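Local structure of Ice-binding protein isoform1a (Antarctomyces psychrotrophicus, 7BWX) at residues G94-A99 / T115-G120; V108-V113 / A138-I143; G120-V125 / G147-N152; T132-Y137 / W155-S160; T165-E170 / T183-N188. The protein binds ice as an antifreeze protein of the ice-binding family, probably recognising specific water molecules in the prism planes of the crystal. The protein carries 1 engineered substitution. All coordinates share one frame; numbering follows the deposited sequence.

Contact 1 of 5, residues G94-A99 / T115-G120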
# COMPACT_ATOMS: atom_id res chain seq x y z
N GLY A 94 -15.63 -9.52 3.25
CA GLY A 94 -16.57 -10.13 4.19
C GLY A 94 -15.87 -10.76 5.38
O GLY A 94 -16.50 -11.50 6.06
N ASN A 95 -14.61 -10.46 5.63
CA ASN A 95 -13.86 -11.02 6.77
C ASN A 95 -13.58 -9.91 7.78
O ASN A 95 -13.50 -8.71 7.40
CB ASN A 95 -12.57 -11.68 6.28
CG ASN A 95 -12.83 -12.93 5.47
OD1 ASN A 95 -13.35 -13.89 6.02
ND2 ASN A 95 -12.48 -12.95 4.18
N THR A 96 -13.43 -10.32 9.03
CA THR A 96 -12.92 -9.50 10.12
C THR A 96 -11.64 -10.18 10.58
O THR A 96 -11.74 -11.33 11.01
CB THR A 96 -13.97 -9.39 11.24
OG1 THR A 96 -15.09 -8.72 10.63
CG2 THR A 96 -13.47 -8.64 12.45
N PHE A 97 -10.50 -9.51 10.50
CA PHE A 97 -9.19 -10.09 10.88
C PHE A 97 -8.59 -9.38 12.08
O PHE A 97 -8.39 -8.16 12.05
CB PHE A 97 -8.22 -10.05 9.69
CG PHE A 97 -8.59 -11.03 8.61
CD1 PHE A 97 -9.24 -12.23 8.91
CD2 PHE A 97 -8.28 -10.77 7.29
CE1 PHE A 97 -9.57 -13.14 7.91
CE2 PHE A 97 -8.60 -11.68 6.28
CZ PHE A 97 -9.25 -12.85 6.59
N VAL A 98 -8.24 -10.15 13.10
CA VAL A 98 -7.38 -9.66 14.21
C VAL A 98 -5.92 -9.64 13.72
O VAL A 98 -5.63 -10.20 12.65
CB VAL A 98 -7.58 -10.47 15.51
CG1 VAL A 98 -9.02 -10.35 16.03
CG2 VAL A 98 -7.22 -11.93 15.35
N ALA A 99 -5.06 -9.02 14.52
CA ALA A 99 -3.61 -8.88 14.28
C ALA A 99 -3.07 -10.23 13.82
O ALA A 99 -3.42 -11.27 14.39
CB ALA A 99 -2.90 -8.39 15.50
N THR A 115 -12.63 -5.88 7.41
CA THR A 115 -12.55 -5.24 8.73
C THR A 115 -11.28 -5.71 9.40
O THR A 115 -11.10 -6.89 9.51
CB THR A 115 -13.80 -5.53 9.55
OG1 THR A 115 -14.94 -5.09 8.81
CG2 THR A 115 -13.72 -4.80 10.86
N LEU A 116 -10.47 -4.77 9.85
CA LEU A 116 -9.28 -5.04 10.65
C LEU A 116 -9.61 -4.65 12.09
O LEU A 116 -9.81 -3.47 12.36
CB LEU A 116 -8.12 -4.26 10.08
CG LEU A 116 -7.87 -4.59 8.61
CD1 LEU A 116 -6.75 -3.71 8.08
CD2 LEU A 116 -7.55 -6.06 8.43
N ASP A 117 -9.66 -5.67 12.94
CA ASP A 117 -10.09 -5.58 14.36
C ASP A 117 -8.88 -5.53 15.26
O ASP A 117 -8.24 -6.52 15.44
CB ASP A 117 -11.01 -6.75 14.65
CG ASP A 117 -11.55 -6.82 16.08
OD1 ASP A 117 -11.26 -5.91 16.87
OD2 ASP A 117 -12.20 -7.84 16.37
N GLY A 118 -8.60 -4.37 15.82
CA GLY A 118 -7.50 -4.18 16.77
C GLY A 118 -7.76 -4.87 18.11
O GLY A 118 -6.80 -4.92 18.87
N ALA A 119 -8.98 -5.35 18.39
CA ALA A 119 -9.28 -6.07 19.65
C ALA A 119 -8.85 -5.23 20.85
O ALA A 119 -8.36 -5.79 21.82
CB ALA A 119 -8.57 -7.42 19.64
N GLY A 120 -8.94 -3.91 20.74
CA GLY A 120 -8.64 -2.94 21.80
C GLY A 120 -7.16 -2.76 22.03
O GLY A 120 -6.80 -2.10 23.00
O HOH W 1 -15.97 -6.91 6.94
O HOH W 2 -5.97 -7.32 16.83
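Successive coils of this right-handed beta-helix meet as parallel strands, and at one such junction T96 and F97 pair with T115 and L116. T115 N donates to N95 O (3.0 Å), F97 N to T115 O (2.9 Å) and D117 N to F97 O (2.9 Å). The last donor stands 40° out of the carbonyl plane of F97, whose O also accepts from W126 NE1. T96 and T115 lie side by side, pointing the same way, and T96 OG1 rests 3.6 Å from T115 CB. A water joins N95 O to T115 OG1. Further along, T96 CG2 packs 3.8 Å from D117 CB. With CG of D117 anti to its backbone N (chi1 180°), OD1 takes the A119 N-H (2.8 Å) from above the carboxylate plane, an Asx turn, and N146 ND2 gives it a second bond. An alanine at D117 would probably leave the A119 amide and N146 without this acceptor and set the turn free to shift. On the other side of the strand pair, F97 CB meets L116 CD2. The chemistry divides by role: backbone bonds fix the pairing, aliphatic carbons touch across it, and one carboxylate oxygen ties down the turn that follows.

Contact 2 of 5, residues V108-V113 / A138-I143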
# COMPACT_ATOMS: atom_id res chain seq x y z
N VAL A 108 -5.34 -12.87 -4.90
CA VAL A 108 -6.44 -12.52 -3.97
C VAL A 108 -7.18 -11.31 -4.50
O VAL A 108 -6.56 -10.42 -5.14
CB VAL A 108 -5.98 -12.31 -2.53
CG1 VAL A 108 -5.22 -13.50 -1.99
CG2 VAL A 108 -5.14 -11.06 -2.39
N GLY A 109 -8.47 -11.29 -4.20
CA GLY A 109 -9.41 -10.21 -4.53
C GLY A 109 -10.07 -9.72 -3.28
O GLY A 109 -10.24 -10.51 -2.33
N LEU A 110 -10.47 -8.45 -3.28
CA LEU A 110 -11.26 -7.84 -2.20
C LEU A 110 -12.47 -7.19 -2.85
O LEU A 110 -12.35 -6.15 -3.49
CB LEU A 110 -10.41 -6.87 -1.40
CG LEU A 110 -11.13 -5.90 -0.45
CD1 LEU A 110 -12.20 -6.58 0.36
CD2 LEU A 110 -10.08 -5.28 0.46
N ASP A 111 -13.60 -7.87 -2.72
CA ASP A 111 -14.92 -7.39 -3.15
C ASP A 111 -15.74 -7.23 -1.86
O ASP A 111 -15.80 -8.19 -1.09
CB ASP A 111 -15.51 -8.39 -4.13
CG ASP A 111 -16.76 -7.91 -4.82
OD1 ASP A 111 -16.98 -6.68 -4.88
OD2 ASP A 111 -17.44 -8.76 -5.37
N GLY A 112 -16.27 -6.05 -1.60
CA GLY A 112 -17.02 -5.76 -0.37
C GLY A 112 -16.15 -5.10 0.66
O GLY A 112 -15.38 -4.21 0.30
N VAL A 113 -16.23 -5.53 1.90
CA VAL A 113 -15.60 -4.80 3.01
C VAL A 113 -14.73 -5.79 3.76
O VAL A 113 -15.20 -6.87 4.11
CB VAL A 113 -16.65 -4.15 3.94
CG1 VAL A 113 -16.00 -3.50 5.14
CG2 VAL A 113 -17.51 -3.18 3.18
N ALA A 138 -14.33 -2.45 -7.44
CA ALA A 138 -14.99 -1.13 -7.44
C ALA A 138 -15.74 -0.99 -6.11
O ALA A 138 -16.40 -1.97 -5.64
CB ALA A 138 -15.87 -0.96 -8.66
N SER A 139 -15.52 0.13 -5.45
CA SER A 139 -16.24 0.53 -4.22
C SER A 139 -15.97 -0.46 -3.10
O SER A 139 -16.66 -0.42 -2.09
CB SER A 139 -17.72 0.69 -4.48
OG SER A 139 -17.94 1.81 -5.32
N SER A 140 -14.88 -1.23 -3.18
CA SER A 140 -14.46 -2.06 -2.04
C SER A 140 -13.89 -1.15 -0.95
O SER A 140 -13.44 -0.03 -1.27
CB SER A 140 -13.48 -3.17 -2.47
OG SER A 140 -12.25 -2.62 -2.93
N SER A 141 -13.84 -1.61 0.28
CA SER A 141 -13.30 -0.81 1.39
C SER A 141 -12.67 -1.65 2.46
O SER A 141 -13.14 -2.76 2.77
CB SER A 141 -14.39 0.05 1.98
OG SER A 141 -13.81 1.09 2.74
N ILE A 142 -11.66 -1.09 3.05
CA ILE A 142 -11.01 -1.64 4.25
C ILE A 142 -11.30 -0.69 5.39
O ILE A 142 -11.06 0.51 5.25
CB ILE A 142 -9.50 -1.81 3.99
CG1 ILE A 142 -9.28 -2.82 2.87
CG2 ILE A 142 -8.77 -2.21 5.27
CD1 ILE A 142 -7.95 -2.72 2.17
N ILE A 143 -11.77 -1.21 6.50
CA ILE A 143 -12.12 -0.38 7.69
C ILE A 143 -11.37 -0.90 8.91
O ILE A 143 -10.94 -2.10 8.96
CB ILE A 143 -13.65 -0.37 7.90
CG1 ILE A 143 -14.22 -1.73 8.28
CG2 ILE A 143 -14.36 0.20 6.69
CD1 ILE A 143 -15.71 -1.67 8.59
O HOH W 3 -16.47 -4.08 -3.99
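L110 and I142 meet through their branches, with CD2 of the leucine 3.5 Å from CG1 of the isoleucine, where adjacent coils of the solenoid lie one upon the other. CG of L110 is anti to its backbone N (chi1 166°), which carries the branch across to the isoleucine. I142 in turn brings CG1 beside its own N, so that both CG1 and CD1 face the leucine methyl. On the more exposed side V113 CG1 touches I143 CD1 at 3.9 Å. That isoleucine has CG1 between its backbone N and carbonyl carbon (chi1 66°), the more hindered well, and its extended end reaches back to the valine. S140 lies at the start of the contact, before the two apolar pairs, with CB 3.3 Å from L110 O and OG bonded to Y137 O. The backbone adds one bond, S141 N to G112 O (3.0 Å), and V113 pairs with S141 in parallel. G112 makes the bend just before the valine; at its backbone angles a CB would press against the carbonyl O of D111. A water bridges the coils at this bend, donating to D111 OD1 and to A138 O (2.7 Å) and accepting from G112 N. Direct backbone bonding across the bend is therefore sparse: a single bond and a three-way water hold its polar groups, while two aliphatic pairs, L110 with I142 and V113 with I143, add apolar contact.

Contact 3 of 5, residues G120-V125 / G147-N152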
# COMPACT_ATOMS: atom_id res chain seq x y z
N GLY A 120 -8.94 -3.91 20.74
CA GLY A 120 -8.64 -2.94 21.80
C GLY A 120 -7.16 -2.76 22.03
O GLY A 120 -6.80 -2.10 23.00
N ASP A 121 -6.31 -3.27 21.13
CA ASP A 121 -4.84 -3.10 21.25
C ASP A 121 -4.33 -2.32 20.02
O ASP A 121 -4.25 -2.93 18.93
CB ASP A 121 -4.20 -4.47 21.39
CG ASP A 121 -2.68 -4.43 21.43
OD1 ASP A 121 -2.12 -3.33 21.58
OD2 ASP A 121 -2.07 -5.52 21.31
N ALA A 122 -3.97 -1.04 20.20
CA ALA A 122 -3.50 -0.11 19.14
C ALA A 122 -2.18 -0.60 18.55
O ALA A 122 -1.86 -0.21 17.44
CB ALA A 122 -3.33 1.29 19.66
N SER A 123 -1.42 -1.42 19.27
CA SER A 123 -0.12 -1.94 18.78
C SER A 123 -0.37 -3.13 17.84
O SER A 123 0.59 -3.70 17.36
CB SER A 123 0.80 -2.28 19.93
OG SER A 123 0.42 -3.55 20.46
N SER A 124 -1.61 -3.54 17.61
CA SER A 124 -1.96 -4.63 16.65
C SER A 124 -1.23 -4.39 15.31
O SER A 124 -1.31 -3.27 14.81
CB SER A 124 -3.46 -4.66 16.42
OG SER A 124 -4.14 -5.33 17.49
N VAL A 125 -0.62 -5.42 14.73
CA VAL A 125 -0.00 -5.34 13.38
C VAL A 125 -0.63 -6.39 12.47
O VAL A 125 -0.91 -7.53 12.93
CB VAL A 125 1.53 -5.48 13.47
CG1 VAL A 125 2.14 -5.64 12.09
CG2 VAL A 125 2.13 -4.29 14.19
N GLY A 147 -9.42 0.07 17.75
CA GLY A 147 -8.05 0.61 17.95
C GLY A 147 -7.08 0.31 16.79
O GLY A 147 -5.88 0.71 16.90
N ALA A 148 -7.52 -0.40 15.75
CA ALA A 148 -6.64 -0.72 14.60
C ALA A 148 -6.11 0.60 14.02
O ALA A 148 -6.89 1.52 13.87
CB ALA A 148 -7.37 -1.48 13.55
N LYS A 149 -4.84 0.63 13.64
CA LYS A 149 -4.22 1.82 12.99
C LYS A 149 -3.71 1.49 11.58
O LYS A 149 -3.02 0.47 11.43
CB LYS A 149 -3.04 2.27 13.83
CG LYS A 149 -3.42 2.79 15.20
CD LYS A 149 -2.39 3.71 15.72
CE LYS A 149 -1.29 2.99 16.47
NZ LYS A 149 -0.43 3.94 17.22
N ALA A 150 -4.04 2.32 10.59
CA ALA A 150 -3.64 2.13 9.17
C ALA A 150 -2.13 1.95 9.08
O ALA A 150 -1.65 1.11 8.28
CB ALA A 150 -4.06 3.31 8.36
N ASN A 151 -1.37 2.70 9.87
CA ASN A 151 0.10 2.68 9.75
C ASN A 151 0.65 1.35 10.25
O ASN A 151 1.84 1.13 10.07
CB ASN A 151 0.73 3.88 10.45
CG ASN A 151 2.09 4.21 9.87
OD1 ASN A 151 2.30 4.15 8.65
ND2 ASN A 151 3.03 4.46 10.77
N ASN A 152 -0.17 0.46 10.83
CA ASN A 152 0.27 -0.86 11.33
C ASN A 152 -0.26 -1.98 10.43
O ASN A 152 -0.18 -3.16 10.84
CB ASN A 152 -0.17 -1.11 12.78
CG ASN A 152 0.57 -0.26 13.80
OD1 ASN A 152 1.61 0.32 13.53
ND2 ASN A 152 0.06 -0.26 15.02
O HOH W 4 -3.13 -1.15 15.10
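A122 and G147 bring their CA atoms to 4.8 Å where a type I turn from D121 to S124 lies against the loop 147-152, without a ladder of backbone bonds between them. N152 does much of the work. With CG anti to its carbonyl carbon (chi1 -71°), the side chain lies against the turn: CB sits 3.2 Å from S124 O, and ND2 makes a weak hydrogen bond to that same oxygen (3.3 Å). V125 crosses N152 at about a right angle, its CG1 resting 3.6 Å from N152 O. K149 reaches A122 with its CE: the chain bends at the third torsion (-87°), and CE lies 3.4 Å from A122 O. A water completes the junction, donating to A122 O and to S124 O and accepting from K149 N (2.9 Å). Within the turn, D121 OD1 is gripped twice from the same face of its carboxylate, by S123 OG (2.8 Å) and by the S123 amide, the latter an Asx turn. The two loops are equivalent corners of successive coils of the beta-helix, and N152 is also held through its backbone by W126. Since the direct side-chain bond is weak, the water carries much of the polar contact between loops: it satisfies two carbonyls of one and an amide of the other, while the turn keeps its shape by bonds of its own.

Contact 4 of 5, residues T132-Y137 / W155-S160. With SO4 (sulfate ion), chain H.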
# COMPACT_ATOMS: atom_id res chain seq x y z
N THR A 132 1.14 -13.46 -5.01
CA THR A 132 1.10 -12.91 -6.38
C THR A 132 0.35 -11.56 -6.38
O THR A 132 0.88 -10.61 -5.77
CB THR A 132 0.56 -13.90 -7.42
OG1 THR A 132 -0.80 -14.22 -7.14
CG2 THR A 132 1.42 -15.15 -7.50
N THR A 133 -0.79 -11.47 -7.05
CA THR A 133 -1.53 -10.22 -7.29
C THR A 133 -2.50 -9.90 -6.14
O THR A 133 -2.97 -10.82 -5.38
CB THR A 133 -2.27 -10.28 -8.63
OG1 THR A 133 -3.06 -11.47 -8.57
CG2 THR A 133 -1.35 -10.30 -9.82
N LEU A 134 -2.77 -8.61 -5.99
CA LEU A 134 -3.88 -8.08 -5.19
C LEU A 134 -4.73 -7.28 -6.15
O LEU A 134 -4.22 -6.36 -6.79
CB LEU A 134 -3.36 -7.20 -4.03
CG LEU A 134 -4.46 -6.39 -3.32
CD1 LEU A 134 -5.42 -7.28 -2.57
CD2 LEU A 134 -3.84 -5.40 -2.37
N VAL A 135 -6.00 -7.62 -6.25
CA VAL A 135 -7.00 -6.80 -6.98
C VAL A 135 -8.12 -6.45 -6.01
O VAL A 135 -8.74 -7.38 -5.43
CB VAL A 135 -7.54 -7.56 -8.19
CG1 VAL A 135 -8.66 -6.76 -8.85
CG2 VAL A 135 -6.44 -7.89 -9.19
N THR A 136 -8.38 -5.17 -5.82
CA THR A 136 -9.56 -4.69 -5.06
C THR A 136 -10.59 -4.28 -6.09
O THR A 136 -10.24 -3.73 -7.17
CB THR A 136 -9.14 -3.65 -4.03
OG1 THR A 136 -8.87 -2.40 -4.67
CG2 THR A 136 -7.98 -4.12 -3.20
N TYR A 137 -11.87 -4.57 -5.78
CA TYR A 137 -12.98 -4.30 -6.73
C TYR A 137 -13.53 -2.90 -6.48
O TYR A 137 -13.22 -2.27 -5.47
CB TYR A 137 -13.97 -5.48 -6.68
CG TYR A 137 -13.34 -6.70 -7.31
CD1 TYR A 137 -13.12 -6.74 -8.69
CD2 TYR A 137 -12.74 -7.68 -6.53
CE1 TYR A 137 -12.45 -7.79 -9.29
CE2 TYR A 137 -12.14 -8.77 -7.12
CZ TYR A 137 -11.97 -8.82 -8.50
OH TYR A 137 -11.30 -9.86 -9.10
N TRP A 155 0.43 -4.49 3.27
CA TRP A 155 0.02 -5.32 2.12
C TRP A 155 1.30 -5.67 1.33
O TRP A 155 1.83 -4.79 0.64
CB TRP A 155 -0.97 -4.57 1.25
CG TRP A 155 -2.18 -4.15 2.01
CD1 TRP A 155 -2.43 -2.94 2.62
CD2 TRP A 155 -3.27 -5.00 2.35
NE1 TRP A 155 -3.64 -2.98 3.26
CE2 TRP A 155 -4.19 -4.23 3.10
CE3 TRP A 155 -3.61 -6.31 2.00
CZ2 TRP A 155 -5.38 -4.76 3.59
CZ3 TRP A 155 -4.77 -6.85 2.50
CH2 TRP A 155 -5.63 -6.08 3.30
N ILE A 156 1.84 -6.85 1.54
CA ILE A 156 3.11 -7.29 0.90
C ILE A 156 2.71 -8.03 -0.36
O ILE A 156 2.22 -9.22 -0.28
CB ILE A 156 3.97 -8.14 1.85
CG1 ILE A 156 4.16 -7.47 3.21
CG2 ILE A 156 5.30 -8.46 1.18
CD1 ILE A 156 4.81 -6.13 3.16
N VAL A 157 2.71 -7.31 -1.47
CA VAL A 157 2.14 -7.81 -2.74
C VAL A 157 3.28 -8.42 -3.57
O VAL A 157 4.19 -7.66 -4.05
CB VAL A 157 1.41 -6.68 -3.47
CG1 VAL A 157 0.86 -7.15 -4.80
CG2 VAL A 157 0.28 -6.09 -2.61
N GLY A 158 3.19 -9.74 -3.79
CA GLY A 158 4.26 -10.57 -4.37
C GLY A 158 4.53 -10.21 -5.82
O GLY A 158 5.70 -10.32 -6.24
N SER A 159 3.54 -9.73 -6.58
CA SER A 159 3.75 -9.14 -7.93
C SER A 159 3.17 -7.71 -7.98
O SER A 159 3.85 -6.77 -7.48
CB SER A 159 3.26 -10.01 -9.04
OG SER A 159 1.87 -10.32 -8.90
N SER A 160 1.94 -7.55 -8.50
CA SER A 160 1.37 -6.22 -8.77
C SER A 160 0.01 -6.08 -8.10
O SER A 160 -0.71 -7.09 -7.90
CB SER A 160 1.29 -5.97 -10.25
OG SER A 160 2.60 -5.94 -10.82
S SO4 H . -2.01 -16.90 -9.41
O1 SO4 H . -1.47 -15.53 -9.42
O2 SO4 H . -3.04 -17.01 -10.41
O3 SO4 H . -0.92 -17.82 -9.71
O4 SO4 H . -2.60 -17.27 -8.12
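At a corner of the solenoid, T132 turns its carbonyl O into the bend that follows strand 153-157 of the next coil. S159 N donates to T132 O at 2.9 Å, standing 49° out of the carbonyl plane, and V157 CG1 packs 3.6 Å from the same oxygen. One step on, L134 N reaches S160 O (3.2 Å) in a fairly straight bond. S159 OG lies beside the CG2 methyl of T133, 3.3 Å away, while S160 OG is engaged elsewhere by L178 N. In this beta-helix that bend is thus joined to the coil before by two backbone bonds, and the side chains behind it pack into the core. Here L134 and V157 cross at about a right angle, CB of the leucine meeting CG2 of the valine at 4.1 Å, and L134 CD2 approaches W155 CE3 obliquely. The indole is fixed by E170 O, which accepts from W155 NE1, and by a stack with F128. On the outer side T132 has OG1 between its backbone N and carbonyl carbon (chi1 64°), directed at a sulfate, probably from the crystallisation liquor; OG1 donates to sulfate O1 at 2.7 Å. A valine in place of T132 would probably leave that sulfate oxygen without its hydroxyl mate and loosen the ion's hold. A107 N is a further hydrogen-bond donor to the same ion.

Contact 5 of 5, residues T165-E170 / T183-N188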
# COMPACT_ATOMS: atom_id res chain seq x y z
N THR A 165 -11.80 1.02 -8.99
CA THR A 165 -12.40 2.37 -9.11
C THR A 165 -13.24 2.67 -7.87
O THR A 165 -14.02 1.80 -7.41
CB THR A 165 -13.23 2.53 -10.39
OG1 THR A 165 -14.21 1.49 -10.35
CG2 THR A 165 -12.39 2.37 -11.65
N TYR A 166 -12.95 3.80 -7.23
CA TYR A 166 -13.70 4.32 -6.07
C TYR A 166 -13.52 3.44 -4.86
O TYR A 166 -14.24 3.65 -3.87
CB TYR A 166 -15.15 4.57 -6.52
CG TYR A 166 -15.19 5.71 -7.48
CD1 TYR A 166 -14.87 6.97 -7.01
CD2 TYR A 166 -15.39 5.53 -8.84
CE1 TYR A 166 -14.85 8.07 -7.84
CE2 TYR A 166 -15.35 6.63 -9.70
CZ TYR A 166 -15.08 7.89 -9.19
OH TYR A 166 -14.99 9.03 -9.93
N SER A 167 -12.53 2.53 -4.87
CA SER A 167 -12.20 1.69 -3.71
C SER A 167 -11.51 2.52 -2.64
O SER A 167 -11.03 3.63 -2.93
CB SER A 167 -11.30 0.52 -4.11
OG SER A 167 -10.04 0.99 -4.57
N HIS A 168 -11.46 1.99 -1.44
CA HIS A 168 -10.77 2.61 -0.30
C HIS A 168 -9.89 1.57 0.38
O HIS A 168 -10.36 0.49 0.69
CB HIS A 168 -11.76 3.23 0.69
CG HIS A 168 -11.04 3.85 1.83
ND1 HIS A 168 -10.31 5.01 1.66
CD2 HIS A 168 -10.82 3.44 3.11
CE1 HIS A 168 -9.72 5.31 2.81
NE2 HIS A 168 -10.05 4.38 3.73
N LEU A 169 -8.63 1.93 0.60
CA LEU A 169 -7.66 1.04 1.27
C LEU A 169 -7.05 1.78 2.45
O LEU A 169 -6.87 3.03 2.40
CB LEU A 169 -6.61 0.57 0.26
CG LEU A 169 -5.52 -0.35 0.80
CD1 LEU A 169 -5.09 -1.37 -0.23
CD2 LEU A 169 -4.29 0.47 1.23
N GLU A 170 -6.82 1.01 3.49
CA GLU A 170 -6.06 1.42 4.67
C GLU A 170 -4.79 0.57 4.63
O GLU A 170 -4.89 -0.67 4.48
CB GLU A 170 -6.86 1.22 5.95
CG GLU A 170 -8.19 2.01 5.99
CD GLU A 170 -8.07 3.44 6.48
OE1 GLU A 170 -7.05 3.74 7.14
OE2 GLU A 170 -8.99 4.25 6.24
N THR A 183 -9.45 4.93 -11.22
CA THR A 183 -10.22 6.17 -11.05
C THR A 183 -10.86 6.21 -9.67
O THR A 183 -11.70 5.38 -9.35
CB THR A 183 -11.31 6.33 -12.13
OG1 THR A 183 -10.70 5.99 -13.38
CG2 THR A 183 -11.85 7.74 -12.19
N GLY A 184 -10.48 7.20 -8.90
CA GLY A 184 -11.19 7.58 -7.68
C GLY A 184 -10.78 6.74 -6.51
O GLY A 184 -11.32 7.00 -5.42
N ALA A 185 -9.89 5.75 -6.68
CA ALA A 185 -9.44 4.98 -5.50
C ALA A 185 -8.81 5.91 -4.46
O ALA A 185 -8.07 6.87 -4.83
CB ALA A 185 -8.52 3.86 -5.90
N THR A 186 -9.03 5.62 -3.19
CA THR A 186 -8.50 6.41 -2.06
C THR A 186 -7.72 5.48 -1.16
O THR A 186 -8.07 4.27 -1.04
CB THR A 186 -9.62 7.19 -1.34
OG1 THR A 186 -10.56 6.27 -0.79
CG2 THR A 186 -10.32 8.15 -2.28
N ILE A 187 -6.69 6.04 -0.54
CA ILE A 187 -5.76 5.29 0.32
C ILE A 187 -5.40 6.17 1.51
O ILE A 187 -4.95 7.31 1.33
CB ILE A 187 -4.50 4.83 -0.48
CG1 ILE A 187 -4.85 3.91 -1.64
CG2 ILE A 187 -3.50 4.15 0.44
CD1 ILE A 187 -5.03 4.62 -2.97
N ASN A 188 -5.59 5.63 2.69
CA ASN A 188 -4.97 6.09 3.95
C ASN A 188 -3.84 5.14 4.22
O ASN A 188 -4.08 4.01 4.72
CB ASN A 188 -5.97 6.12 5.12
CG ASN A 188 -6.93 7.31 5.02
OD1 ASN A 188 -6.60 8.36 4.43
ND2 ASN A 188 -8.12 7.14 5.57
O HOH W 5 -8.11 1.92 -2.89
O HOH W 6 -12.83 5.57 -2.34
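H168 and T186 are paired in adjacent parallel strands, and the histidine can be followed outward across its neighbour. Its CB lies 3.6 Å from T186 OG1, and CG, anti to the backbone N, sets the ring across the threonine side chain. ND1 then shares a hydrogen bond with T186 OG1 (2.8 Å), in which either partner could be the donor. CE1 passes 3.7 Å from N188 ND2, the ring and amide planes standing 82° apart. At the tip NE2 donates to E170 OE2 (2.7 Å), which lies in the ring plane although NE2 itself is 37° out of the carboxylate plane. The same oxygen takes N188 ND2 (3.1 Å) on its syn side, and both donors arrive from one face of the carboxylate. Two bonds thus grip OE2, and bonds at both ring nitrogens restrict the rotation of the imidazole; the nearby carboxylate would probably favour a protonated NE2. The backbone ladder beneath runs through S167 O to T186 N, T186 O to L169 N and L169 O to N188 N. At the preceding bend G184 CA lies over the Y166 ring, a CH-pi contact with the centroid at 4.1 Å. On the core side L169 CD2 meets I187 CG2 (3.8 Å). Strand 141-145 packs against H168 and L169 from the coil before, strand 203-205 against I187 and N188 from the coil after, and L163 of strand 161-163 touches both L169 and I187 across the interior.

How the contacts relate
Followed from the N terminus, contact 1 closes the first loop, joining 94-99 to 115-120. Contact 2 opens at 108-113, before that loop has closed, and ends at 138-143, so the two cross, and meet in the sheet where strands 113-117 and 141-145 are neighbours. Contact 3 starts at G120, where contact 1 ends, and crosses contact 2. Contact 4, from 132-137 to 155-160, crosses contacts 2 and 3 in turn. Contact 5 stands in series after all the others, yet it touches contact 2 through S140 and H168 and contact 4 through W155 and E170. No contact encloses another: overlapping closures tie successive coils in this part of the beta-helix together, on its faces and at its corners.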